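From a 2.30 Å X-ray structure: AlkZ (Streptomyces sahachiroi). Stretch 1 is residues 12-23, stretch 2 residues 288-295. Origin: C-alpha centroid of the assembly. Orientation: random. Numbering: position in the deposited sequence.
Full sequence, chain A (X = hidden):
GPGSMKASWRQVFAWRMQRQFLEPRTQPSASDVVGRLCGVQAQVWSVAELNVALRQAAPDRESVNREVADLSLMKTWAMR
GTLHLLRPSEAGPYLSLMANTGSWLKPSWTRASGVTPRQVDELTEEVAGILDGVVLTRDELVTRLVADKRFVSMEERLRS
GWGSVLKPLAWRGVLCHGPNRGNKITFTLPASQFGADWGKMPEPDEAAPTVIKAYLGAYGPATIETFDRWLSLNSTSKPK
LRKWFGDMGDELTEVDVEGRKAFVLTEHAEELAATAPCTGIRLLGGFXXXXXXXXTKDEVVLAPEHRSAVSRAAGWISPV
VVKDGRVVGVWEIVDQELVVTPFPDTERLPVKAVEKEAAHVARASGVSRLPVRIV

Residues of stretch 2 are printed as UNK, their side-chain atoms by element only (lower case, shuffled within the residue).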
ATOM      1  N   VAL A  12      -6.097   7.403 -18.895  1.00 17.59           N
ATOM      2  CA  VAL A  12      -6.064   6.567 -17.702  1.00 16.81           C
ATOM      3  C   VAL A  12      -5.240   7.226 -16.596  1.00 16.01           C
ATOM      4  O   VAL A  12      -5.658   7.250 -15.440  1.00 15.49           O
ATOM      5  CB  VAL A  12      -5.497   5.162 -18.019  1.00 16.98           C
ATOM      6  CG1 VAL A  12      -5.196   4.374 -16.742  1.00 16.35           C
ATOM      7  CG2 VAL A  12      -6.474   4.386 -18.898  1.00 17.92           C
ATOM      8  N   PHE A  13      -4.082   7.773 -16.950  1.00 16.14           N
ATOM      9  CA  PHE A  13      -3.206   8.401 -15.965  1.00 15.72           C
ATOM     10  C   PHE A  13      -3.894   9.583 -15.293  1.00 15.63           C
ATOM     11  O   PHE A  13      -3.837   9.734 -14.071  1.00 15.09           O
ATOM     12  CB  PHE A  13      -1.899   8.866 -16.611  1.00 16.34           C
ATOM     13  CG  PHE A  13      -1.071   7.754 -17.189  1.00 16.67           C
ATOM     14  CD1 PHE A  13      -1.151   6.466 -16.681  1.00 16.29           C
ATOM     15  CD2 PHE A  13      -0.212   7.998 -18.246  1.00 17.62           C
ATOM     16  CE1 PHE A  13      -0.387   5.446 -17.214  1.00 16.88           C
ATOM     17  CE2 PHE A  13       0.557   6.980 -18.783  1.00 18.17           C
ATOM     18  CZ  PHE A  13       0.467   5.704 -18.266  1.00 17.81           C
ATOM     19  N   ALA A  14      -4.541  10.420 -16.099  1.00 16.35           N
ATOM     20  CA  ALA A  14      -5.257  11.579 -15.581  1.00 19.27           C
ATOM     21  C   ALA A  14      -6.397  11.146 -14.662  1.00 17.03           C
ATOM     22  O   ALA A  14      -6.620  11.747 -13.611  1.00 16.07           O
ATOM     23  CB  ALA A  14      -5.791  12.426 -16.720  1.00 17.84           C
ATOM     24  N   TRP A  15      -7.115  10.103 -15.063  1.00 16.25           N
ATOM     25  CA  TRP A  15      -8.236   9.609 -14.276  1.00 16.19           C
ATOM     26  C   TRP A  15      -7.747   9.041 -12.946  1.00 15.25           C
ATOM     27  O   TRP A  15      -8.321   9.322 -11.894  1.00 15.16           O
ATOM     28  CB  TRP A  15      -9.015   8.546 -15.051  1.00 16.75           C
ATOM     29  CG  TRP A  15     -10.196   8.033 -14.292  1.00 17.07           C
ATOM     30  CD1 TRP A  15     -11.427   8.615 -14.201  1.00 18.05           C
ATOM     31  CD2 TRP A  15     -10.258   6.837 -13.505  1.00 16.72           C
ATOM     32  NE1 TRP A  15     -12.249   7.858 -13.405  1.00 18.34           N
ATOM     33  CE2 TRP A  15     -11.556   6.761 -12.964  1.00 17.52           C
ATOM     34  CE3 TRP A  15      -9.343   5.827 -13.203  1.00 16.06           C
ATOM     35  CZ2 TRP A  15     -11.963   5.713 -12.141  1.00 17.66           C
ATOM     36  CZ3 TRP A  15      -9.750   4.784 -12.385  1.00 16.20           C
ATOM     37  CH2 TRP A  15     -11.048   4.737 -11.865  1.00 16.98           C
ATOM     38  N   ARG A  16      -6.678   8.250 -13.000  1.00 14.74           N
ATOM     39  CA  ARG A  16      -6.080   7.692 -11.790  1.00 14.07           C
ATOM     40  C   ARG A  16      -5.648   8.799 -10.832  1.00 13.80           C
ATOM     41  O   ARG A  16      -5.896   8.719  -9.630  1.00 13.49           O
ATOM     42  CB  ARG A  16      -4.880   6.808 -12.136  1.00 13.95           C
ATOM     43  CG  ARG A  16      -5.249   5.463 -12.736  1.00 14.33           C
ATOM     44  CD  ARG A  16      -4.021   4.708 -13.207  1.00 14.52           C
ATOM     45  NE  ARG A  16      -4.363   3.397 -13.752  1.00 15.13           N
ATOM     46  CZ  ARG A  16      -3.502   2.590 -14.366  1.00 15.66           C
ATOM     47  NH1 ARG A  16      -2.238   2.956 -14.521  1.00 15.69           N
ATOM     48  NH2 ARG A  16      -3.909   1.419 -14.830  1.00 16.44           N
HETATM   49  N   MSE A  17      -5.010   9.833 -11.368  1.00 14.53           N
HETATM   50  CA  MSE A  17      -4.524  10.926 -10.537  1.00 19.64           C
HETATM   51  C   MSE A  17      -5.666  11.727  -9.927  1.00 15.59           C
HETATM   52  O   MSE A  17      -5.516  12.326  -8.862  1.00 14.97           O
HETATM   53  CB  MSE A  17      -3.612  11.842 -11.348  1.00 16.53           C
HETATM   54  CG  MSE A  17      -2.236  11.248 -11.577  1.00 21.96           C
HETATM   55 SE   MSE A  17      -1.022  12.519 -12.406  1.00 29.98          SE
HETATM   56  CE  MSE A  17       0.616  12.014 -11.479  1.00 30.97           C
ATOM     57  N   GLN A  18      -6.807  11.740 -10.602  1.00 14.96           N
ATOM     58  CA  GLN A  18      -7.999  12.350 -10.042  1.00 15.53           C
ATOM     59  C   GLN A  18      -8.496  11.499  -8.876  1.00 15.02           C
ATOM     60  O   GLN A  18      -8.777  12.013  -7.793  1.00 15.47           O
ATOM     61  CB  GLN A  18      -9.077  12.511 -11.116  1.00 16.50           C
ATOM     62  CG  GLN A  18     -10.402  13.041 -10.603  1.00 26.38           C
ATOM     63  CD  GLN A  18     -11.420  11.938 -10.353  1.00 32.00           C
ATOM     64  OE1 GLN A  18     -11.876  11.739  -9.227  1.00 35.59           O
ATOM     65  NE2 GLN A  18     -11.788  11.220 -11.411  1.00 25.23           N
ATOM     66  N   ARG A  19      -8.573  10.191  -9.088  1.00 14.64           N
ATOM     67  CA  ARG A  19      -9.048   9.281  -8.050  1.00 14.43           C
ATOM     68  C   ARG A  19      -8.107   9.244  -6.845  1.00 13.73           C
ATOM     69  O   ARG A  19      -8.554   9.028  -5.721  1.00 13.76           O
ATOM     70  CB  ARG A  19      -9.219   7.870  -8.615  1.00 14.47           C
ATOM     71  CG  ARG A  19     -10.235   7.762  -9.744  1.00 15.39           C
ATOM     72  CD  ARG A  19     -11.649   8.015  -9.267  1.00 16.37           C
ATOM     73  NE  ARG A  19     -12.081   7.035  -8.274  1.00 16.51           N
ATOM     74  CZ  ARG A  19     -13.200   7.132  -7.565  1.00 17.45           C
ATOM     75  NH1 ARG A  19     -14.012   8.169  -7.729  1.00 18.35           N
ATOM     76  NH2 ARG A  19     -13.509   6.189  -6.687  1.00 17.71           N
ATOM     77  N   GLN A  20      -6.815   9.466  -7.080  1.00 13.33           N
ATOM     78  CA  GLN A  20      -5.808   9.360  -6.023  1.00 12.92           C
ATOM     79  C   GLN A  20      -5.500  10.700  -5.350  1.00 13.17           C
ATOM     80  O   GLN A  20      -4.503  10.823  -4.635  1.00 13.08           O
ATOM     81  CB  GLN A  20      -4.515   8.768  -6.588  1.00 12.73           C
ATOM     82  CG  GLN A  20      -4.634   7.318  -7.024  1.00 12.67           C
ATOM     83  CD  GLN A  20      -3.341   6.781  -7.607  1.00 12.76           C
ATOM     84  OE1 GLN A  20      -2.249   7.145  -7.166  1.00 12.84           O
ATOM     85  NE2 GLN A  20      -3.456   5.921  -8.611  1.00 13.00           N
ATOM     86  N   PHE A  21      -6.358  11.690  -5.585  1.00 13.75           N
ATOM     87  CA  PHE A  21      -6.238  13.016  -4.977  1.00 14.33           C
ATOM     88  C   PHE A  21      -4.944  13.737  -5.353  1.00 14.63           C
ATOM     89  O   PHE A  21      -4.450  14.569  -4.590  1.00 15.66           O
ATOM     90  CB  PHE A  21      -6.333  12.919  -3.449  1.00 14.21           C
ATOM     91  CG  PHE A  21      -7.578  12.241  -2.956  1.00 14.22           C
ATOM     92  CD1 PHE A  21      -8.828  12.748  -3.267  1.00 16.57           C
ATOM     93  CD2 PHE A  21      -7.499  11.105  -2.168  1.00 13.73           C
ATOM     94  CE1 PHE A  21      -9.978  12.130  -2.808  1.00 15.36           C
ATOM     95  CE2 PHE A  21      -8.645  10.482  -1.704  1.00 14.16           C
ATOM     96  CZ  PHE A  21      -9.886  10.995  -2.025  1.00 14.87           C
ATOM     97  N   LEU A  22      -4.402  13.433  -6.528  1.00 14.56           N
ATOM     98  CA  LEU A  22      -3.185  14.091  -6.999  1.00 15.15           C
ATOM     99  C   LEU A  22      -3.492  15.328  -7.845  1.00 16.24           C
ATOM    100  O   LEU A  22      -2.879  16.376  -7.648  1.00 17.21           O
ATOM    101  CB  LEU A  22      -2.321  13.107  -7.792  1.00 14.79           C
ATOM    102  CG  LEU A  22      -1.613  12.044  -6.941  1.00 16.17           C
ATOM    103  CD1 LEU A  22      -0.945  10.998  -7.820  1.00 14.10           C
ATOM    104  CD2 LEU A  22      -0.585  12.676  -6.014  1.00 14.80           C
ATOM    105  N   GLU A  23      -4.431  15.205  -8.781  1.00 25.24           N
ATOM    106  CA  GLU A  23      -4.858  16.333  -9.616  1.00 22.83           C
ATOM    107  C   GLU A  23      -6.319  16.146 -10.025  1.00 25.72           C
ATOM    108  O   GLU A  23      -6.650  15.144 -10.654  1.00 28.77           O
ATOM    109  CB  GLU A  23      -3.996  16.457 -10.879  1.00 24.83           C
ATOM    110  CG  GLU A  23      -2.508  16.688 -10.646  1.00 34.19           C
ATOM    111  CD  GLU A  23      -2.201  18.044 -10.030  1.00 40.56           C
ATOM    112  OE1 GLU A  23      -2.983  18.997 -10.248  1.00 37.90           O
ATOM    113  OE2 GLU A  23      -1.171  18.151  -9.327  1.00 41.01           O
ATOM    114  N   UNK A 288       5.517   5.329  -3.458  1.00 18.15           N
ATOM    115  CA  UNK A 288       4.199   5.927  -3.621  1.00 17.67           C
ATOM    116  C   UNK A 288       3.219   4.978  -4.298  1.00 19.96           C
ATOM    117  O   UNK A 288       3.567   4.257  -5.236  1.00 15.39           O
ATOM    118  c   UNK A 288       2.984   8.019  -4.341  1.00 20.31           C
ATOM    119  o   UNK A 288       2.769   8.702  -3.318  1.00 25.67           O
ATOM    120  c   UNK A 288       4.278   7.229  -4.413  1.00 20.83           C
ATOM    121  o   UNK A 288       2.177   7.947  -5.292  1.00 18.04           O
ATOM    122  N   UNK A 289       1.984   5.000  -3.809  1.00 15.03           N
ATOM    123  CA  UNK A 289       0.926   4.134  -4.309  1.00 15.23           C
ATOM    124  C   UNK A 289       0.625   4.343  -5.792  1.00 14.52           C
ATOM    125  O   UNK A 289       0.146   3.422  -6.454  1.00 14.76           O
ATOM    126  c   UNK A 289      -0.289   3.768  -2.085  1.00 16.91           C
ATOM    127  n   UNK A 289       1.058   1.783  -1.741  1.00 20.10           N
ATOM    128  c   UNK A 289      -0.136   2.254  -2.079  1.00 18.98           C
ATOM    129  o   UNK A 289      -1.079   1.521  -2.375  1.00 22.61           O
ATOM    130  c   UNK A 289      -0.348   4.348  -3.492  1.00 17.86           C
ATOM    131  N   UNK A 290       0.891   5.536  -6.318  1.00 13.87           N
ATOM    132  CA  UNK A 290       0.683   5.777  -7.744  1.00 18.07           C
ATOM    133  C   UNK A 290       1.505   4.779  -8.555  1.00 13.88           C
ATOM    134  O   UNK A 290       1.085   4.328  -9.623  1.00 13.73           O
ATOM    135  c   UNK A 290      -0.414   7.740 -10.122  1.00 13.55           C
ATOM    136  c   UNK A 290       1.913   7.397 -10.507  1.00 15.11           C
ATOM    137  c   UNK A 290       0.851   7.464  -9.614  1.00 14.52           C
ATOM    138  c   UNK A 290       1.056   7.209  -8.140  1.00 13.02           C
ATOM    139  c   UNK A 290      -0.611   7.954 -11.475  1.00 12.82           C
ATOM    140  c   UNK A 290       0.462   7.889 -12.337  1.00 18.24           C
ATOM    141  o   UNK A 290       0.269   8.103 -13.682  1.00 18.31           O
ATOM    142  c   UNK A 290       1.726   7.610 -11.857  1.00 12.99           C
ATOM    143  N   UNK A 291       2.672   4.434  -8.022  1.00 21.61           N
ATOM    144  CA  UNK A 291       3.564   3.462  -8.639  1.00 15.04           C
ATOM    145  C   UNK A 291       3.208   2.033  -8.255  1.00 16.88           C
ATOM    146  O   UNK A 291       3.138   1.149  -9.110  1.00 15.97           O
ATOM    147  c   UNK A 291       6.067   3.227 -10.462  1.00 29.48           C
ATOM    148  c   UNK A 291       5.011   3.742  -8.229  1.00 17.96           C
ATOM    149  c   UNK A 291       7.368   4.367  -8.666  1.00 22.48           C
ATOM    150  c   UNK A 291       5.998   4.202  -9.297  1.00 24.21           C
ATOM    151  N   UNK A 292       3.000   1.808  -6.961  1.00 18.42           N
ATOM    152  CA  UNK A 292       2.861   0.455  -6.435  1.00 19.99           C
ATOM    153  C   UNK A 292       1.520  -0.179  -6.784  1.00 17.11           C
ATOM    154  O   UNK A 292       1.393  -1.404  -6.787  1.00 18.28           O
ATOM    155  c   UNK A 292       3.048   0.452  -4.916  1.00 19.20           C
ATOM    156  c   UNK A 292       4.418   0.889  -4.390  1.00 22.33           C
ATOM    157  c   UNK A 292       4.482   0.668  -2.885  1.00 22.62           C
ATOM    158  c   UNK A 292       5.559   0.160  -5.088  1.00 21.82           C
ATOM    159  N   UNK A 293       0.524   0.648  -7.081  1.00 16.33           N
ATOM    160  CA  UNK A 293      -0.771   0.141  -7.493  1.00 17.56           C
ATOM    161  C   UNK A 293      -0.636  -0.706  -8.748  1.00 17.09           C
ATOM    162  O   UNK A 293      -0.823  -1.920  -8.701  1.00 18.23           O
ATOM    163  N   UNK A 294      -0.303  -0.067  -9.879  1.00 16.43           N
ATOM    164  CA  UNK A 294      -0.079  -0.809 -11.126  1.00 17.08           C
ATOM    165  C   UNK A 294       1.192  -1.651 -11.088  1.00 18.01           C
ATOM    166  O   UNK A 294       1.321  -2.600 -11.862  1.00 19.09           O
ATOM    167  c   UNK A 294       0.039   0.298 -12.185  1.00 16.26           C
ATOM    168  c   UNK A 294      -0.523   1.522 -11.550  1.00 15.25           C
ATOM    169  c   UNK A 294      -0.237   1.387 -10.089  1.00 15.32           C
ATOM    170  N   UNK A 295       2.116  -1.292 -10.199  1.00 17.76           N
ATOM    171  CA  UNK A 295       3.383  -1.990 -10.072  1.00 18.70           C
ATOM    172  C   UNK A 295       4.497  -1.300 -10.839  1.00 18.36           C
ATOM    173  O   UNK A 295       4.280  -0.780 -11.935  1.00 18.00           O
TER
HETATM  174  O   HOH W   1      -1.571   4.750 -10.596  1.00  8.86           O

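Position 288 carries two side-chain carbons, the second bearing two oxygens, a short carboxylate. It lies just before a helix, and one of its oxygens accepts from the backbone N of position 290 at 2.9 Å, capping the first turn. This is Asp 288; the nearest approach of its side chain to stretch 1 is Asp 288 OD2 to Gln 20 OE1, 4.9 Å.

At position 289 there are three carbons in line, the third holding one oxygen and one nitrogen, the primary amide of a glutamine. Gln 289 begins the helix, and the end of its side chain leads away from stretch 1; its backbone C lies 4.2 Å from Gln 20 OE1.

Position 290 has one carbon leading to a six-carbon ring with an oxygen at the far end, a phenol. CA to CB points toward stretch 1, and the ring extends along the helix of residues 12-19, its oxygen 3.7 Å from Phe 13 CD1. This is Tyr 290. Its CE1 lies 3.7 Å from Met 17 CG, and its CD1 lies 4.0 Å from Leu 22 CD1. The selenomethionine at Met 17 places CE over one ring face, while Gln 20 OE1 sits at the ring edge, 3.4 Å from Tyr 290 CB.

Position 291 shows four carbons forked at the second, and CA to CB points away from stretch 1: Leu 291. Position 292 repeats the forked four-carbon pattern, also without contact, and is Leu 292.

No side-chain atom is present at position 293, which is therefore Gly 293. A CB here would point toward stretch 1 but would clash within its own segment, 2.8 Å from a side-chain carbon of position 294.

Three carbons at position 294 close a ring onto the backbone N, which identifies Pro 294. Its CG packs over one face of the Arg 16 guanidinium, 3.7 Å from NH1.

Position 295 again lacks side-chain atoms. Its phi is positive, 97°, and at these backbone angles a CB would be jammed against the preceding carbonyl O, in keeping with Gly 295.

The contact, 327 Å² summed over both sides, is built around Tyr 290, which packs against the side chains of Phe 13, Arg 16, Met 17, Gln 20 and Leu 22, with Pro 294 adding a second point at Arg 16. No direct hydrogen bond crosses between the stretches. Instead, water 1 accepts from Gln 20 NE2 at 3.0 Å and donates to Tyr 290 O at 2.9 Å, so a polar bridge accompanies the largely nonpolar packing.

Stretch 2 288-295: DQYLLGPG
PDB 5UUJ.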